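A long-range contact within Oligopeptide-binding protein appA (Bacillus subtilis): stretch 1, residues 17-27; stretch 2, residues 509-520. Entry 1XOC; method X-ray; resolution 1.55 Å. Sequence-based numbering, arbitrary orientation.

Stretch 1 (17-27) KPQQGGDLVVG
Stretch 2, residues 509-520: DLYNIEKWWLAK

The two ends of the chain pack antiparallel: Gln-19 lies opposite Trp-517 (CA to CA 6.2 Å), Val-26 opposite Leu-510 (9.2 Å). Stretch 1 runs as loop through Gly-22, then as strand from Asp-23; stretch 2 makes a type II turn, Leu-510 to Ile-513, a 3-10 segment (513-515) and a short strand (517-518). The largest bump is the Trp-517 indole (chi1 53°, p; chi2 -78°), over one face of which the Lys-17/Pro-18 backbone passes; Pro-18 CA stands 3.5 Å from the centroid of the Trp-517 six-membered ring, 10° off its normal, a CH-pi contact. Water 1 fills the gap beyond, donating to Gln-19 O (2.6 Å) and Gly-21 O (2.7 Å) and accepting from Leu-518 N (2.9 Å). Gly-22 leaves a hollow for Leu-518 (m, t), with CA 4.0 Å from Leu-518 CD1; a CB there would clash with that methyl. Lys-520 extends to the backbone of Gln-20 and Gly-21, and its NZ hydrogen-bonds Gln-20 O at 3.1 Å. Along the strand, Leu-24 (t, p) sets CD2 3.7 Å from Ile-513 CD1 and 3.8 Å from Trp-516 CZ3, at that ring's edge. Val-26 (t) ends the apolar seam, CG2 4.1 Å from Leu-510 CD2 (m, t).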

ATOM      1  N   LYS A  17     -16.259 -27.540  16.072  1.00 42.02           N
ATOM      2  CA  LYS A  17     -17.019 -26.277  15.825  1.00 41.13           C
ATOM      3  C   LYS A  17     -16.849 -25.726  14.405  1.00 39.89           C
ATOM      4  O   LYS A  17     -17.858 -25.620  13.707  1.00 39.51           O
ATOM      5  CB  LYS A  17     -16.677 -25.203  16.868  1.00 42.34           C
ATOM      6  CG  LYS A  17     -17.649 -24.044  16.922  1.00 42.76           C
ATOM      7  CD  LYS A  17     -19.000 -24.504  17.456  1.00 45.25           C
ATOM      8  CE  LYS A  17     -19.794 -23.347  18.060  1.00 45.98           C
ATOM      9  NZ  LYS A  17     -19.820 -22.149  17.174  1.00 47.98           N
ATOM     10  N   PRO A  18     -15.606 -25.362  13.968  1.00 38.86           N
ATOM     11  CA  PRO A  18     -15.530 -24.835  12.596  1.00 38.27           C
ATOM     12  C   PRO A  18     -16.059 -25.797  11.541  1.00 37.52           C
ATOM     13  O   PRO A  18     -15.873 -27.000  11.659  1.00 38.07           O
ATOM     14  CB  PRO A  18     -14.037 -24.552  12.394  1.00 38.20           C
ATOM     15  CG  PRO A  18     -13.507 -24.362  13.771  1.00 39.12           C
ATOM     16  CD  PRO A  18     -14.268 -25.355  14.595  1.00 38.69           C
ATOM     17  N   GLN A  19     -16.737 -25.233  10.548  1.00 36.62           N
ATOM     18  CA  GLN A  19     -17.470 -25.949   9.516  1.00 35.79           C
ATOM     19  C   GLN A  19     -16.830 -25.640   8.167  1.00 34.19           C
ATOM     20  O   GLN A  19     -16.611 -24.479   7.838  1.00 32.44           O
ATOM     21  CB  GLN A  19     -18.908 -25.426   9.448  1.00 36.31           C
ATOM     22  CG  GLN A  19     -19.746 -25.683  10.667  1.00 39.60           C
ATOM     23  CD  GLN A  19     -20.259 -27.079  10.680  1.00 43.04           C
ATOM     24  OE1 GLN A  19     -21.117 -27.434   9.869  1.00 45.14           O
ATOM     25  NE2 GLN A  19     -19.730 -27.907  11.582  1.00 47.29           N
ATOM     26  N   GLN A  20     -16.584 -26.673   7.371  1.00 33.03           N
ATOM     27  CA  GLN A  20     -16.046 -26.491   6.042  1.00 32.39           C
ATOM     28  C   GLN A  20     -17.171 -26.111   5.108  1.00 31.79           C
ATOM     29  O   GLN A  20     -18.307 -26.529   5.297  1.00 31.60           O
ATOM     30  CB  GLN A  20     -15.387 -27.777   5.546  1.00 32.05           C
ATOM     31  CG  GLN A  20     -14.430 -27.582   4.421  1.00 32.11           C
ATOM     32  CD  GLN A  20     -13.801 -28.887   3.980  1.00 30.50           C
ATOM     33  OE1 GLN A  20     -12.791 -29.312   4.530  1.00 32.18           O
ATOM     34  NE2 GLN A  20     -14.395 -29.524   2.993  1.00 25.58           N
ATOM     35  N   GLY A  21     -16.866 -25.294   4.106  1.00 31.41           N
ATOM     36  CA  GLY A  21     -17.832 -24.980   3.072  1.00 32.08           C
ATOM     37  C   GLY A  21     -18.043 -23.497   2.825  1.00 32.55           C
ATOM     38  O   GLY A  21     -17.680 -22.644   3.635  1.00 34.22           O
ATOM     39  N   GLY A  22     -18.606 -23.208   1.662  1.00 32.61           N
ATOM     40  CA  GLY A  22     -19.019 -21.864   1.329  1.00 33.19           C
ATOM     41  C   GLY A  22     -18.086 -21.140   0.386  1.00 32.55           C
ATOM     42  O   GLY A  22     -16.939 -21.540   0.130  1.00 32.70           O
ATOM     43  N   ASP A  23     -18.602 -20.039  -0.135  1.00 32.78           N
ATOM     44  CA  ASP A  23     -17.932 -19.256  -1.146  1.00 32.83           C
ATOM     45  C   ASP A  23     -17.969 -17.780  -0.716  1.00 33.06           C
ATOM     46  O   ASP A  23     -19.028 -17.221  -0.394  1.00 33.46           O
ATOM     47  CB  ASP A  23     -18.606 -19.506  -2.497  1.00 33.86           C
ATOM     48  CG  ASP A  23     -18.660 -20.989  -2.853  1.00 35.26           C
ATOM     49  OD1 ASP A  23     -17.632 -21.567  -3.246  1.00 36.60           O
ATOM     50  OD2 ASP A  23     -19.750 -21.611  -2.745  1.00 38.36           O
ATOM     51  N   LEU A  24     -16.812 -17.161  -0.647  1.00 32.41           N
ATOM     52  CA  LEU A  24     -16.763 -15.745  -0.320  1.00 32.35           C
ATOM     53  C   LEU A  24     -16.561 -14.985  -1.620  1.00 31.35           C
ATOM     54  O   LEU A  24     -15.740 -15.374  -2.447  1.00 31.50           O
ATOM     55  CB  LEU A  24     -15.660 -15.427   0.686  1.00 32.92           C
ATOM     56  CG  LEU A  24     -15.826 -14.112   1.444  1.00 33.22           C
ATOM     57  CD1 LEU A  24     -16.855 -14.259   2.539  1.00 34.74           C
ATOM     58  CD2 LEU A  24     -14.503 -13.698   1.982  1.00 34.54           C
ATOM     59  N   VAL A  25     -17.338 -13.925  -1.806  1.00 30.72           N
ATOM     60  CA  VAL A  25     -17.191 -13.064  -2.965  1.00 29.75           C
ATOM     61  C   VAL A  25     -16.897 -11.666  -2.442  1.00 28.94           C
ATOM     62  O   VAL A  25     -17.767 -10.993  -1.890  1.00 28.67           O
ATOM     63  CB  VAL A  25     -18.423 -13.081  -3.884  1.00 29.39           C
ATOM     64  CG1 VAL A  25     -18.184 -12.181  -5.106  1.00 31.61           C
ATOM     65  CG2 VAL A  25     -18.759 -14.507  -4.316  1.00 30.27           C
ATOM     66  N   VAL A  26     -15.645 -11.278  -2.621  1.00 28.58           N
ATOM     67  CA  VAL A  26     -15.066 -10.023  -2.132  1.00 29.19           C
ATOM     68  C   VAL A  26     -15.175  -8.982  -3.242  1.00 29.36           C
ATOM     69  O   VAL A  26     -14.681  -9.181  -4.365  1.00 30.44           O
ATOM     70  CB  VAL A  26     -13.579 -10.219  -1.754  1.00 28.97           C
ATOM     71  CG1 VAL A  26     -12.899  -8.927  -1.290  1.00 29.22           C
ATOM     72  CG2 VAL A  26     -13.465 -11.325  -0.707  1.00 30.57           C
ATOM     73  N   GLY A  27     -15.807  -7.859  -2.932  1.00 29.38           N
ATOM     74  CA  GLY A  27     -15.903  -6.756  -3.904  1.00 28.52           C
ATOM     75  C   GLY A  27     -14.656  -5.895  -3.805  1.00 29.69           C
ATOM     76  O   GLY A  27     -14.162  -5.620  -2.691  1.00 31.09           O
ATOM     77  N   ASP A 509      -6.885  -6.813   4.534  1.00 32.10           N
ATOM     78  CA  ASP A 509      -8.345  -6.967   4.647  1.00 32.88           C
ATOM     79  C   ASP A 509      -8.774  -8.415   4.729  1.00 31.84           C
ATOM     80  O   ASP A 509      -9.759  -8.729   5.371  1.00 33.93           O
ATOM     81  CB  ASP A 509      -9.083  -6.290   3.467  1.00 34.33           C
ATOM     82  CG  ASP A 509      -9.145  -4.806   3.609  1.00 40.36           C
ATOM     83  OD1 ASP A 509      -8.596  -4.260   4.615  1.00 40.20           O
ATOM     84  OD2 ASP A 509      -9.778  -4.169   2.729  1.00 47.74           O
ATOM     85  N   LEU A 510      -8.016  -9.267   4.066  1.00 31.19           N
ATOM     86  CA  LEU A 510      -8.314 -10.698   4.010  1.00 31.19           C
ATOM     87  C   LEU A 510      -7.338 -11.490   4.879  1.00 30.37           C
ATOM     88  O   LEU A 510      -7.102 -12.664   4.651  1.00 30.50           O
ATOM     89  CB  LEU A 510      -8.287 -11.182   2.563  1.00 31.36           C
ATOM     90  CG  LEU A 510      -9.185 -10.380   1.592  1.00 32.02           C
ATOM     91  CD1 LEU A 510      -9.127 -10.910   0.157  1.00 32.63           C
ATOM     92  CD2 LEU A 510     -10.636 -10.372   2.084  1.00 33.07           C
ATOM     93  N   TYR A 511      -6.838 -10.872   5.948  1.00 30.02           N
ATOM     94  CA  TYR A 511      -5.911 -11.550   6.828  1.00 30.36           C
ATOM     95  C   TYR A 511      -6.485 -12.883   7.307  1.00 29.89           C
ATOM     96  O   TYR A 511      -7.560 -12.917   7.868  1.00 29.95           O
ATOM     97  CB  TYR A 511      -5.576 -10.679   8.034  1.00 30.16           C
ATOM     98  CG  TYR A 511      -4.645 -11.334   9.061  1.00 30.00           C
ATOM     99  CD1 TYR A 511      -3.310 -11.572   8.764  1.00 29.31           C
ATOM    100  CD2 TYR A 511      -5.108 -11.714  10.299  1.00 29.11           C
ATOM    101  CE1 TYR A 511      -2.454 -12.165   9.713  1.00 31.67           C
ATOM    102  CE2 TYR A 511      -4.271 -12.319  11.218  1.00 30.67           C
ATOM    103  CZ  TYR A 511      -2.948 -12.546  10.892  1.00 31.64           C
ATOM    104  OH  TYR A 511      -2.083 -13.155  11.776  1.00 34.30           O
ATOM    105  N   ASN A 512      -5.719 -13.953   7.134  1.00 31.21           N
ATOM    106  CA  ASN A 512      -6.069 -15.288   7.660  1.00 30.86           C
ATOM    107  C   ASN A 512      -7.448 -15.790   7.212  1.00 30.64           C
ATOM    108  O   ASN A 512      -8.131 -16.539   7.921  1.00 30.30           O
ATOM    109  CB  ASN A 512      -5.881 -15.354   9.164  1.00 32.18           C
ATOM    110  CG  ASN A 512      -4.481 -15.760   9.548  1.00 34.59           C
ATOM    111  OD1 ASN A 512      -3.553 -15.771   8.713  1.00 39.85           O
ATOM    112  ND2 ASN A 512      -4.297 -16.068  10.817  1.00 36.20           N
ATOM    113  N   ILE A 513      -7.808 -15.409   5.993  1.00 30.61           N
ATOM    114  CA  ILE A 513      -9.052 -15.852   5.335  1.00 30.19           C
ATOM    115  C   ILE A 513      -9.188 -17.382   5.316  1.00 29.93           C
ATOM    116  O   ILE A 513     -10.315 -17.904   5.373  1.00 29.67           O
ATOM    117  CB  ILE A 513      -9.215 -15.199   3.922  1.00 30.59           C
ATOM    118  CG1 ILE A 513     -10.572 -15.599   3.316  1.00 30.61           C
ATOM    119  CG2 ILE A 513      -8.027 -15.488   3.000  1.00 30.59           C
ATOM    120  CD1 ILE A 513     -10.985 -14.709   2.174  1.00 30.90           C
ATOM    121  N   GLU A 514      -8.057 -18.087   5.309  1.00 29.94           N
ATOM    122  CA  GLU A 514      -8.083 -19.563   5.419  1.00 30.62           C
ATOM    123  C   GLU A 514      -8.655 -20.084   6.729  1.00 31.00           C
ATOM    124  O   GLU A 514      -8.969 -21.276   6.836  1.00 32.03           O
ATOM    125  CB  GLU A 514      -6.684 -20.135   5.179  1.00 30.82           C
ATOM    126  CG  GLU A 514      -5.607 -19.625   6.109  1.00 32.12           C
ATOM    127  CD  GLU A 514      -4.894 -18.320   5.663  1.00 34.05           C
ATOM    128  OE1 GLU A 514      -5.424 -17.467   4.888  1.00 35.86           O
ATOM    129  OE2 GLU A 514      -3.750 -18.157   6.112  1.00 38.06           O
ATOM    130  N   LYS A 515      -8.787 -19.212   7.735  1.00 30.02           N
ATOM    131  CA  LYS A 515      -9.312 -19.600   9.017  1.00 30.10           C
ATOM    132  C   LYS A 515     -10.757 -19.163   9.237  1.00 28.93           C
ATOM    133  O   LYS A 515     -11.347 -19.471  10.265  1.00 28.84           O
ATOM    134  CB  LYS A 515      -8.491 -18.968  10.149  1.00 30.60           C
ATOM    135  CG  LYS A 515      -6.974 -19.124  10.092  1.00 34.71           C
ATOM    136  CD  LYS A 515      -6.519 -20.537  10.017  1.00 35.80           C
ATOM    137  CE  LYS A 515      -5.010 -20.584   9.808  1.00 37.62           C
ATOM    138  NZ  LYS A 515      -4.522 -21.975   9.597  1.00 37.64           N
ATOM    139  N   TRP A 516     -11.331 -18.421   8.304  1.00 27.55           N
ATOM    140  CA  TRP A 516     -12.700 -17.963   8.433  1.00 28.73           C
ATOM    141  C   TRP A 516     -13.645 -19.079   7.995  1.00 28.94           C
ATOM    142  O   TRP A 516     -13.310 -19.884   7.130  1.00 29.12           O
ATOM    143  CB  TRP A 516     -12.980 -16.764   7.524  1.00 28.68           C
ATOM    144  CG  TRP A 516     -12.067 -15.577   7.658  1.00 28.81           C
ATOM    145  CD1 TRP A 516     -11.044 -15.401   8.548  1.00 29.02           C
ATOM    146  CD2 TRP A 516     -12.078 -14.407   6.826  1.00 28.90           C
ATOM    147  NE1 TRP A 516     -10.441 -14.175   8.332  1.00 28.78           N
ATOM    148  CE2 TRP A 516     -11.044 -13.561   7.265  1.00 29.46           C
ATOM    149  CE3 TRP A 516     -12.850 -14.002   5.734  1.00 28.69           C
ATOM    150  CZ2 TRP A 516     -10.789 -12.316   6.669  1.00 28.55           C
ATOM    151  CZ3 TRP A 516     -12.588 -12.781   5.138  1.00 29.87           C
ATOM    152  CH2 TRP A 516     -11.568 -11.955   5.595  1.00 30.20           C
ATOM    153  N   TRP A 517     -14.817 -19.123   8.587  1.00 29.24           N
ATOM    154  CA  TRP A 517     -15.799 -20.132   8.230  1.00 29.91           C
ATOM    155  C   TRP A 517     -17.199 -19.583   8.394  1.00 30.16           C
ATOM    156  O   TRP A 517     -17.437 -18.608   9.102  1.00 29.05           O
ATOM    157  CB  TRP A 517     -15.597 -21.410   9.043  1.00 31.30           C
ATOM    158  CG  TRP A 517     -15.542 -21.257  10.548  1.00 32.91           C
ATOM    159  CD1 TRP A 517     -14.475 -20.817  11.299  1.00 34.29           C
ATOM    160  CD2 TRP A 517     -16.546 -21.605  11.455  1.00 34.83           C
ATOM    161  NE1 TRP A 517     -14.778 -20.847  12.615  1.00 34.62           N
ATOM    162  CE2 TRP A 517     -16.047 -21.337  12.753  1.00 34.15           C
ATOM    163  CE3 TRP A 517     -17.832 -22.105  11.312  1.00 33.64           C
ATOM    164  CZ2 TRP A 517     -16.791 -21.552  13.893  1.00 34.83           C
ATOM    165  CZ3 TRP A 517     -18.578 -22.334  12.441  1.00 34.80           C
ATOM    166  CH2 TRP A 517     -18.056 -22.057  13.732  1.00 35.40           C
ATOM    167  N   LEU A 518     -18.132 -20.218   7.700  1.00 31.11           N
ATOM    168  CA  LEU A 518     -19.533 -19.853   7.774  1.00 31.97           C
ATOM    169  C   LEU A 518     -20.285 -20.846   8.646  1.00 32.24           C
ATOM    170  O   LEU A 518     -20.348 -22.037   8.322  1.00 32.10           O
ATOM    171  CB  LEU A 518     -20.118 -19.808   6.369  1.00 31.60           C
ATOM    172  CG  LEU A 518     -19.509 -18.701   5.510  1.00 32.41           C
ATOM    173  CD1 LEU A 518     -19.717 -18.951   4.030  1.00 33.04           C
ATOM    174  CD2 LEU A 518     -20.097 -17.345   5.873  1.00 33.04           C
ATOM    175  N   ALA A 519     -20.825 -20.359   9.759  1.00 33.22           N
ATOM    176  CA  ALA A 519     -21.594 -21.184  10.665  1.00 35.36           C
ATOM    177  C   ALA A 519     -22.909 -21.579   9.999  1.00 36.86           C
ATOM    178  O   ALA A 519     -23.591 -20.740   9.419  1.00 37.50           O
ATOM    179  CB  ALA A 519     -21.850 -20.432  11.949  1.00 34.73           C
ATOM    180  N   LYS A 520     -23.251 -22.863  10.113  1.00 39.15           N
ATOM    181  CA  LYS A 520     -24.434 -23.466   9.471  1.00 40.70           C
ATOM    182  C   LYS A 520     -25.146 -24.337  10.491  1.00 41.83           C
ATOM    183  O   LYS A 520     -24.540 -24.681  11.513  1.00 42.89           O
ATOM    184  CB  LYS A 520     -24.037 -24.330   8.250  1.00 41.33           C
ATOM    185  CG  LYS A 520     -22.601 -24.885   8.294  1.00 43.29           C
ATOM    186  CD  LYS A 520     -22.356 -26.084   7.346  1.00 44.46           C
ATOM    187  CE  LYS A 520     -22.502 -25.711   5.868  1.00 48.39           C
ATOM    188  NZ  LYS A 520     -21.365 -26.237   5.022  1.00 50.49           N
ATOM    189  OXT LYS A 520     -26.307 -24.739  10.318  1.00 43.15           O
TER
HETATM  190  O   HOH W   1     -17.079 -22.472   6.215  1.00 27.31           O